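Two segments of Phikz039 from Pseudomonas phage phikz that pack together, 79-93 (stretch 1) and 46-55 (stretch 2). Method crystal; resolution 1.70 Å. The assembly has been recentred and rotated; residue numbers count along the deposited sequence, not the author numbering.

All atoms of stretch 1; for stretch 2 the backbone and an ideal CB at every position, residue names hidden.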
ATOM      1  N   GLU A  79     -14.680  11.155  -0.624  1.00  9.36           N
ATOM      2  CA  GLU A  79     -15.759  11.960  -0.037  1.00 10.76           C
ATOM      3  C   GLU A  79     -16.489  11.187   1.044  1.00 11.18           C
ATOM      4  O   GLU A  79     -16.899  11.746   2.066  1.00 14.60           O
ATOM      5  CB  GLU A  79     -16.804  12.322  -1.095  1.00 16.18           C
ATOM      6  CG  GLU A  79     -16.462  13.460  -2.017  1.00 23.14           C
ATOM      7  CD  GLU A  79     -17.596  13.739  -2.998  1.00 40.15           C
ATOM      8  OE1 GLU A  79     -18.669  14.210  -2.552  1.00 49.76           O
ATOM      9  OE2 GLU A  79     -17.421  13.477  -4.212  1.00 40.60           O
ATOM     10  N   LEU A  80     -16.678   9.896   0.793  1.00  6.62           N
ATOM     11  CA  LEU A  80     -17.441   9.059   1.698  1.00 10.64           C
ATOM     12  C   LEU A  80     -16.624   8.762   2.952  1.00 11.67           C
ATOM     13  O   LEU A  80     -17.069   9.006   4.067  1.00  9.58           O
ATOM     14  CB  LEU A  80     -17.833   7.745   1.021  1.00  9.43           C
ATOM     15  CG  LEU A  80     -18.427   6.709   1.985  1.00 12.80           C
ATOM     16  CD1 LEU A  80     -19.695   7.234   2.656  1.00 15.65           C
ATOM     17  CD2 LEU A  80     -18.691   5.388   1.297  1.00 14.92           C
ATOM     18  N   ILE A  81     -15.414   8.254   2.748  1.00  9.60           N
ATOM     19  CA  ILE A  81     -14.667   7.632   3.837  1.00  7.77           C
ATOM     20  C   ILE A  81     -13.886   8.576   4.755  1.00 10.93           C
ATOM     21  O   ILE A  81     -13.612   8.225   5.899  1.00  7.72           O
ATOM     22  CB  ILE A  81     -13.743   6.484   3.321  1.00  8.31           C
ATOM     23  CG1 ILE A  81     -12.594   7.023   2.458  1.00 10.08           C
ATOM     24  CG2 ILE A  81     -14.557   5.446   2.551  1.00  8.19           C
ATOM     25  CD1 ILE A  81     -11.303   7.304   3.250  1.00  8.78           C
ATOM     26  N   SER A  82     -13.503   9.749   4.257  1.00 11.69           N
ATOM     27  CA  SER A  82     -12.555  10.597   4.998  1.00 12.01           C
ATOM     28  C   SER A  82     -12.977  10.934   6.426  1.00 12.93           C
ATOM     29  O   SER A  82     -12.167  10.867   7.354  1.00 10.56           O
ATOM     30  CB  SER A  82     -12.260  11.879   4.224  1.00 16.69           C
ATOM     31  OG  SER A  82     -11.565  11.581   3.025  1.00 20.75           O
ATOM     32  N   ALA A  83     -14.244  11.284   6.611  1.00 12.10           N
ATOM     33  CA  ALA A  83     -14.724  11.685   7.937  1.00 17.12           C
ATOM     34  C   ALA A  83     -14.790  10.521   8.932  1.00 13.87           C
ATOM     35  O   ALA A  83     -14.890  10.738  10.141  1.00 15.98           O
ATOM     36  CB  ALA A  83     -16.078  12.381   7.831  1.00 14.58           C
ATOM     37  N   HIS A  84     -14.725   9.289   8.431  1.00  8.99           N
ATOM     38  CA  HIS A  84     -14.834   8.108   9.294  1.00  9.49           C
ATOM     39  C   HIS A  84     -13.490   7.631   9.834  1.00 10.02           C
ATOM     40  O   HIS A  84     -13.443   6.790  10.728  1.00  8.13           O
ATOM     41  CB  HIS A  84     -15.477   6.956   8.539  1.00 14.70           C
ATOM     42  CG  HIS A  84     -16.865   7.248   8.059  1.00 13.05           C
ATOM     43  ND1 HIS A  84     -17.988   6.840   8.746  1.00 18.84           N
ATOM     44  CD2 HIS A  84     -17.312   7.876   6.946  1.00 15.15           C
ATOM     45  CE1 HIS A  84     -19.068   7.210   8.077  1.00 15.80           C
ATOM     46  NE2 HIS A  84     -18.685   7.848   6.988  1.00 14.83           N
ATOM     47  N   ILE A  85     -12.404   8.147   9.273  1.00 12.55           N
ATOM     48  CA  ILE A  85     -11.061   7.660   9.619  1.00 11.27           C
ATOM     49  C   ILE A  85     -10.689   7.733  11.116  1.00  9.95           C
ATOM     50  O   ILE A  85     -10.159   6.760  11.659  1.00 10.70           O
ATOM     51  CB  ILE A  85      -9.960   8.312   8.740  1.00 10.86           C
ATOM     52  CG1 ILE A  85     -10.162   7.939   7.267  1.00 11.98           C
ATOM     53  CG2 ILE A  85      -8.574   7.885   9.216  1.00 11.73           C
ATOM     54  CD1 ILE A  85     -10.009   6.443   6.983  1.00 10.22           C
ATOM     55  N   PRO A  86     -10.956   8.874  11.787  1.00 11.27           N
ATOM     56  CA  PRO A  86     -10.660   8.901  13.225  1.00 10.29           C
ATOM     57  C   PRO A  86     -11.394   7.804  14.004  1.00 11.01           C
ATOM     58  O   PRO A  86     -10.797   7.150  14.859  1.00 10.27           O
ATOM     59  CB  PRO A  86     -11.163  10.279  13.649  1.00 12.77           C
ATOM     60  CG  PRO A  86     -11.017  11.117  12.429  1.00 13.84           C
ATOM     61  CD  PRO A  86     -11.400  10.196  11.302  1.00 12.03           C
ATOM     62  N   ALA A  87     -12.667   7.587  13.705  1.00  8.90           N
ATOM     63  CA  ALA A  87     -13.421   6.570  14.424  1.00  8.80           C
ATOM     64  C   ALA A  87     -12.815   5.192  14.185  1.00  9.13           C
ATOM     65  O   ALA A  87     -12.663   4.391  15.112  1.00  9.65           O
ATOM     66  CB  ALA A  87     -14.878   6.588  13.988  1.00 10.14           C
ATOM     67  N   ILE A  88     -12.473   4.923  12.929  1.00  7.81           N
ATOM     68  CA  ILE A  88     -11.931   3.629  12.544  1.00  6.87           C
ATOM     69  C   ILE A  88     -10.598   3.411  13.259  1.00  8.17           C
ATOM     70  O   ILE A  88     -10.320   2.321  13.767  1.00  7.52           O
ATOM     71  CB  ILE A  88     -11.776   3.541  11.022  1.00  9.62           C
ATOM     72  CG1 ILE A  88     -13.170   3.453  10.392  1.00 10.40           C
ATOM     73  CG2 ILE A  88     -10.942   2.330  10.623  1.00  8.82           C
ATOM     74  CD1 ILE A  88     -13.195   3.620   8.881  1.00 13.11           C
ATOM     75  N   ALA A  89      -9.791   4.464  13.312  1.00  6.83           N
ATOM     76  CA  ALA A  89      -8.484   4.381  13.973  1.00  9.14           C
ATOM     77  C   ALA A  89      -8.647   4.196  15.478  1.00 10.24           C
ATOM     78  O   ALA A  89      -7.777   3.629  16.156  1.00 11.50           O
ATOM     79  CB  ALA A  89      -7.656   5.618  13.672  1.00 10.57           C
ATOM     80  N   HIS A  90      -9.748   4.707  16.011  1.00  8.90           N
ATOM     81  CA  HIS A  90     -10.043   4.521  17.425  1.00 12.01           C
ATOM     82  C   HIS A  90     -10.473   3.081  17.668  1.00 12.70           C
ATOM     83  O   HIS A  90     -10.090   2.457  18.653  1.00  9.81           O
ATOM     84  CB  HIS A  90     -11.148   5.482  17.861  1.00 13.00           C
ATOM     85  CG  HIS A  90     -11.580   5.300  19.284  1.00 18.63           C
ATOM     86  ND1 HIS A  90     -11.057   6.044  20.319  1.00 22.31           N
ATOM     87  CD2 HIS A  90     -12.485   4.462  19.840  1.00 16.87           C
ATOM     88  CE1 HIS A  90     -11.628   5.673  21.455  1.00 20.09           C
ATOM     89  NE2 HIS A  90     -12.496   4.716  21.190  1.00 21.16           N
ATOM     90  N   HIS A  91     -11.276   2.558  16.749  1.00 10.25           N
ATOM     91  CA  HIS A  91     -11.795   1.197  16.829  1.00 12.12           C
ATOM     92  C   HIS A  91     -10.703   0.127  16.709  1.00 11.22           C
ATOM     93  O   HIS A  91     -10.750  -0.894  17.399  1.00  9.24           O
ATOM     94  CB  HIS A  91     -12.826   0.990  15.723  1.00  8.13           C
ATOM     95  CG  HIS A  91     -13.657  -0.248  15.883  1.00 14.59           C
ATOM     96  ND1 HIS A  91     -13.109  -1.511  15.988  1.00 17.78           N
ATOM     97  CD2 HIS A  91     -15.000  -0.421  15.912  1.00 15.34           C
ATOM     98  CE1 HIS A  91     -14.080  -2.403  16.095  1.00 17.44           C
ATOM     99  NE2 HIS A  91     -15.238  -1.767  16.051  1.00 17.16           N
ATOM    100  N   PHE A  92      -9.750   0.349  15.806  1.00 10.31           N
ATOM    101  CA  PHE A  92      -8.646  -0.584  15.584  1.00  9.74           C
ATOM    102  C   PHE A  92      -7.353   0.157  15.883  1.00 12.32           C
ATOM    103  O   PHE A  92      -6.678   0.637  14.971  1.00  9.19           O
ATOM    104  CB  PHE A  92      -8.644  -1.081  14.126  1.00 10.17           C
ATOM    105  CG  PHE A  92      -9.831  -1.944  13.771  1.00 11.84           C
ATOM    106  CD1 PHE A  92     -10.175  -3.035  14.567  1.00 12.63           C
ATOM    107  CD2 PHE A  92     -10.599  -1.672  12.648  1.00 13.32           C
ATOM    108  CE1 PHE A  92     -11.267  -3.836  14.247  1.00 15.98           C
ATOM    109  CE2 PHE A  92     -11.693  -2.473  12.319  1.00 14.02           C
ATOM    110  CZ  PHE A  92     -12.034  -3.551  13.132  1.00 11.66           C
ATOM    111  N   PRO A  93      -7.009   0.271  17.171  1.00 10.15           N
ATOM    112  CA  PRO A  93      -5.893   1.156  17.528  1.00 11.16           C
ATOM    113  C   PRO A  93      -4.558   0.689  16.951  1.00  9.43           C
ATOM    114  O   PRO A  93      -4.352  -0.511  16.711  1.00  9.17           O
ATOM    115  CB  PRO A  93      -5.881   1.118  19.064  1.00 15.04           C
ATOM    116  CG  PRO A  93      -6.645  -0.103  19.442  1.00 15.68           C
ATOM    117  CD  PRO A  93      -7.662  -0.313  18.357  1.00 12.16           C
ATOM    118  N   UNK A  46     -17.505  -9.736  12.803  1.00 23.47           N
ATOM    119  CA  UNK A  46     -18.046  -8.470  13.281  1.00 27.50           C
ATOM    120  C   UNK A  46     -16.989  -7.732  14.097  1.00 20.93           C
ATOM    121  O   UNK A  46     -17.018  -6.506  14.199  1.00 25.58           O
ATOM    122  CB  UNK A  46     -19.308  -8.699  14.115  1.00 27.50           C
ATOM    123  N   UNK A  47     -16.053  -8.487  14.671  1.00 20.88           N
ATOM    124  CA  UNK A  47     -15.019  -7.910  15.524  1.00 22.74           C
ATOM    125  C   UNK A  47     -13.829  -7.320  14.768  1.00 21.29           C
ATOM    126  O   UNK A  47     -13.175  -6.406  15.268  1.00 24.39           O
ATOM    127  CB  UNK A  47     -14.512  -8.981  16.492  1.00 22.74           C
ATOM    128  N   UNK A  48     -13.550  -7.825  13.568  1.00 14.50           N
ATOM    129  CA  UNK A  48     -12.348  -7.394  12.851  1.00 13.19           C
ATOM    130  C   UNK A  48     -12.602  -6.613  11.559  1.00 11.90           C
ATOM    131  O   UNK A  48     -11.667  -6.297  10.822  1.00  8.93           O
ATOM    132  CB  UNK A  48     -11.501  -8.624  12.520  1.00 13.19           C
ATOM    133  N   UNK A  49     -13.861  -6.293  11.287  1.00  9.47           N
ATOM    134  CA  UNK A  49     -14.218  -5.684  10.011  1.00  8.82           C
ATOM    135  C   UNK A  49     -15.114  -4.476  10.211  1.00  8.35           C
ATOM    136  O   UNK A  49     -16.050  -4.517  11.015  1.00  9.25           O
ATOM    137  CB  UNK A  49     -14.910  -6.705   9.106  1.00  8.82           C
ATOM    138  N   UNK A  50     -14.804  -3.396   9.500  1.00  5.65           N
ATOM    139  CA  UNK A  50     -15.674  -2.224   9.439  1.00  8.41           C
ATOM    140  C   UNK A  50     -16.034  -1.981   7.982  1.00  8.19           C
ATOM    141  O   UNK A  50     -15.152  -1.788   7.141  1.00  7.16           O
ATOM    142  CB  UNK A  50     -15.004  -0.994  10.054  1.00  8.41           C
ATOM    143  N   UNK A  51     -17.329  -2.012   7.687  1.00  7.63           N
ATOM    144  CA  UNK A  51     -17.832  -1.700   6.351  1.00  7.58           C
ATOM    145  C   UNK A  51     -18.479  -0.316   6.375  1.00 10.01           C
ATOM    146  O   UNK A  51     -19.388  -0.062   7.164  1.00 11.88           O
ATOM    147  CB  UNK A  51     -18.829  -2.760   5.877  1.00  7.58           C
ATOM    148  N   UNK A  52     -17.988   0.590   5.534  1.00  7.41           N
ATOM    149  CA  UNK A  52     -18.479   1.964   5.524  1.00  9.68           C
ATOM    150  C   UNK A  52     -19.604   2.071   4.511  1.00 14.09           C
ATOM    151  O   UNK A  52     -19.376   1.961   3.304  1.00 10.95           O
ATOM    152  CB  UNK A  52     -17.358   2.954   5.201  1.00  9.68           C
ATOM    153  N   UNK A  53     -20.819   2.283   5.005  1.00 13.44           N
ATOM    154  CA  UNK A  53     -21.985   2.316   4.127  1.00 16.48           C
ATOM    155  C   UNK A  53     -22.196   3.690   3.490  1.00 16.05           C
ATOM    156  O   UNK A  53     -21.900   4.721   4.094  1.00 15.82           O
ATOM    157  CB  UNK A  53     -23.236   1.913   4.910  1.00 16.48           C
ATOM    158  N   UNK A  54     -22.731   3.698   2.274  1.00 21.25           N
ATOM    159  CA  UNK A  54     -23.059   4.953   1.604  1.00 23.83           C
ATOM    160  C   UNK A  54     -24.567   5.171   1.647  1.00 26.74           C
ATOM    161  O   UNK A  54     -25.332   4.206   1.677  1.00 32.01           O
ATOM    162  CB  UNK A  54     -22.554   4.951   0.160  1.00 23.83           C
ATOM    163  N   UNK A  55     -24.992   6.431   1.666  1.00 32.40           N
ATOM    164  CA  UNK A  55     -26.414   6.756   1.604  1.00 31.01           C
ATOM    165  C   UNK A  55     -26.973   6.301   0.266  1.00 34.50           C
ATOM    166  O   UNK A  55     -26.505   6.739  -0.784  1.00 34.22           O
ATOM    167  CB  UNK A  55     -26.646   8.255   1.807  1.00 31.01           C
TER

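At position 46 the ideal CB has no atom of stretch 1 within 5.5 Å, so the contact sets no preference and a polar residue is as likely as any; it is Asp46. Position 47 is similar, with CA-to-CB directed away, yet its backbone matters: the carbonyl O lies 3.4 Å from Phe92 CE1, at the ring edge and near its plane. Every residue type brings this backbone carbonyl, so the contact does not select the side chain; polar residues would suit the outward direction, and the residue is Asp47.

Position 48 also points away, its ideal CB 5.1 Å from Phe92 CE1. Phi/psi of -114/6° turns the chain before the strand, and small or polar residues would suit. In Asn48 the backbone does the touching, its C lying 3.5 Å from Phe92 CZ. Position 49 has extended angles (-132/135°) and a CB facing away, which favours a beta-branched or polar residue without demanding one. It is Thr49, whose OG1 donates a hydrogen bond to Asn48 OD1 at 2.8 Å.

Position 50 points toward the helix. Its ideal CB is 4.3 Å from Phe92 CE2 and 4.8 Å from Ile88 CG1, and the His91 ring lies further out, so the surroundings are carbon-rich. Val, Leu, Ile or Met would be plausible, with strand angles (-122/121°) favouring beta-branching. Ile50, with chi1 m and chi2 t, extends CD1 among all three: 3.5 Å from Phe92 CE2, 3.9 Å from Ile88 CG1, and over one face of the His91 ring, 4.1 Å from its centroid and 25° off the normal, a CH-pi contact.

Strand alternation sends CA-to-CB at position 51 away, and stretch 1 places no constraint there; many kinds would suit, beta-branched ones among them, and the residue is Ile51.

Position 52 faces stretch 1 again. Ile81 CG2 (4.6 Å), Leu80 CD2 (4.8 Å) and His84 CG (5.2 Å) lie nearest the ideal CB on the side of stretch 1, leaving room for a medium-sized aliphatic side chain such as Val, Leu or Ile. Ile52 uses both branches. CG2 sits over a face of the His84 ring, 4.0 Å from the centroid and 11° off the normal, and 4.0 Å from Leu80 CG; CD1 reaches Ile88 CD1 at 3.6 Å and Ile81 CG2 at 3.7 Å.

Position 53 points away, and a polar or charged residue would fit. It is Glu53, whose backbone O meets Leu80 CD1 at 3.6 Å.

At position 54 the CB is sideways and already 4.1 Å from Leu80 CD2; a small apolar residue satisfies this contact, though others are not excluded. Ala54 makes it with CB alone. Position 55, with no atom of stretch 1 within 5.5 Å of its ideal CB, is left unconstrained by this contact, and a polar residue would suit as well as others; it is Asp55.

Stretch 2, residues 46-55: DDNTIIIEAD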
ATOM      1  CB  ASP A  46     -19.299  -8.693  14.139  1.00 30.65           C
ATOM      2  CG  ASP A  46     -20.403  -9.419  13.393  1.00 33.94           C
ATOM      3  OD1 ASP A  46     -20.427  -9.350  12.148  1.00 33.24           O
ATOM      4  OD2 ASP A  46     -21.247 -10.061  14.058  1.00 37.25           O
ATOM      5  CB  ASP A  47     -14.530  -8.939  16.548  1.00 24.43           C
ATOM      6  CG  ASP A  47     -15.600  -9.301  17.559  1.00 32.63           C
ATOM      7  OD1 ASP A  47     -16.489  -8.454  17.805  1.00 33.47           O
ATOM      8  OD2 ASP A  47     -15.557 -10.428  18.099  1.00 39.77           O
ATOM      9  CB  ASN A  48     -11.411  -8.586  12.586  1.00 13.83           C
ATOM     10  CG  ASN A  48     -11.962  -9.566  11.559  1.00 16.89           C
ATOM     11  OD1 ASN A  48     -13.025  -9.352  10.962  1.00 14.81           O
ATOM     12  ND2 ASN A  48     -11.234 -10.648  11.343  1.00 15.22           N
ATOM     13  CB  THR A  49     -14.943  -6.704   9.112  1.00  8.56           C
ATOM     14  OG1 THR A  49     -14.076  -7.820   8.868  1.00 10.94           O
ATOM     15  CG2 THR A  49     -15.367  -6.075   7.767  1.00  8.53           C
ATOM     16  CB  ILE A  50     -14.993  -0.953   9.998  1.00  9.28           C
ATOM     17  CG1 ILE A  50     -14.854  -1.041  11.511  1.00 10.24           C
ATOM     18  CG2 ILE A  50     -15.812   0.286   9.645  1.00 10.67           C
ATOM     19  CD1 ILE A  50     -14.052   0.111  12.106  1.00 13.06           C
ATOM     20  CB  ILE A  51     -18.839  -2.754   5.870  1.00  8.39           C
ATOM     21  CG1 ILE A  51     -18.196  -4.141   5.889  1.00 11.43           C
ATOM     22  CG2 ILE A  51     -19.345  -2.420   4.457  1.00  9.94           C
ATOM     23  CD1 ILE A  51     -16.908  -4.230   5.072  1.00  8.72           C
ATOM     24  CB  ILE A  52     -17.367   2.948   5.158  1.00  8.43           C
ATOM     25  CG1 ILE A  52     -16.204   2.817   6.155  1.00  8.12           C
ATOM     26  CG2 ILE A  52     -17.881   4.381   5.161  1.00 11.67           C
ATOM     27  CD1 ILE A  52     -14.997   3.657   5.776  1.00 12.24           C
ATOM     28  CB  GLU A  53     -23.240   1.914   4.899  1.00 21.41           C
ATOM     29  CG  GLU A  53     -23.279   0.467   5.351  1.00 24.48           C
ATOM     30  CD  GLU A  53     -24.576   0.129   6.072  1.00 35.68           C
ATOM     31  OE1 GLU A  53     -25.243   1.070   6.554  1.00 36.87           O
ATOM     32  OE2 GLU A  53     -24.928  -1.069   6.150  1.00 41.47           O
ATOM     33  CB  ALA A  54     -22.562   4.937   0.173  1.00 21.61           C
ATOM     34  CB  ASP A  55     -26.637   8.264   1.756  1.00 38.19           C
ATOM     35  CG  ASP A  55     -26.379   8.755   3.167  1.00 45.68           C
ATOM     36  OD1 ASP A  55     -26.755   8.040   4.119  1.00 50.62           O
ATOM     37  OD2 ASP A  55     -25.802   9.855   3.323  1.00 48.54           O
TER
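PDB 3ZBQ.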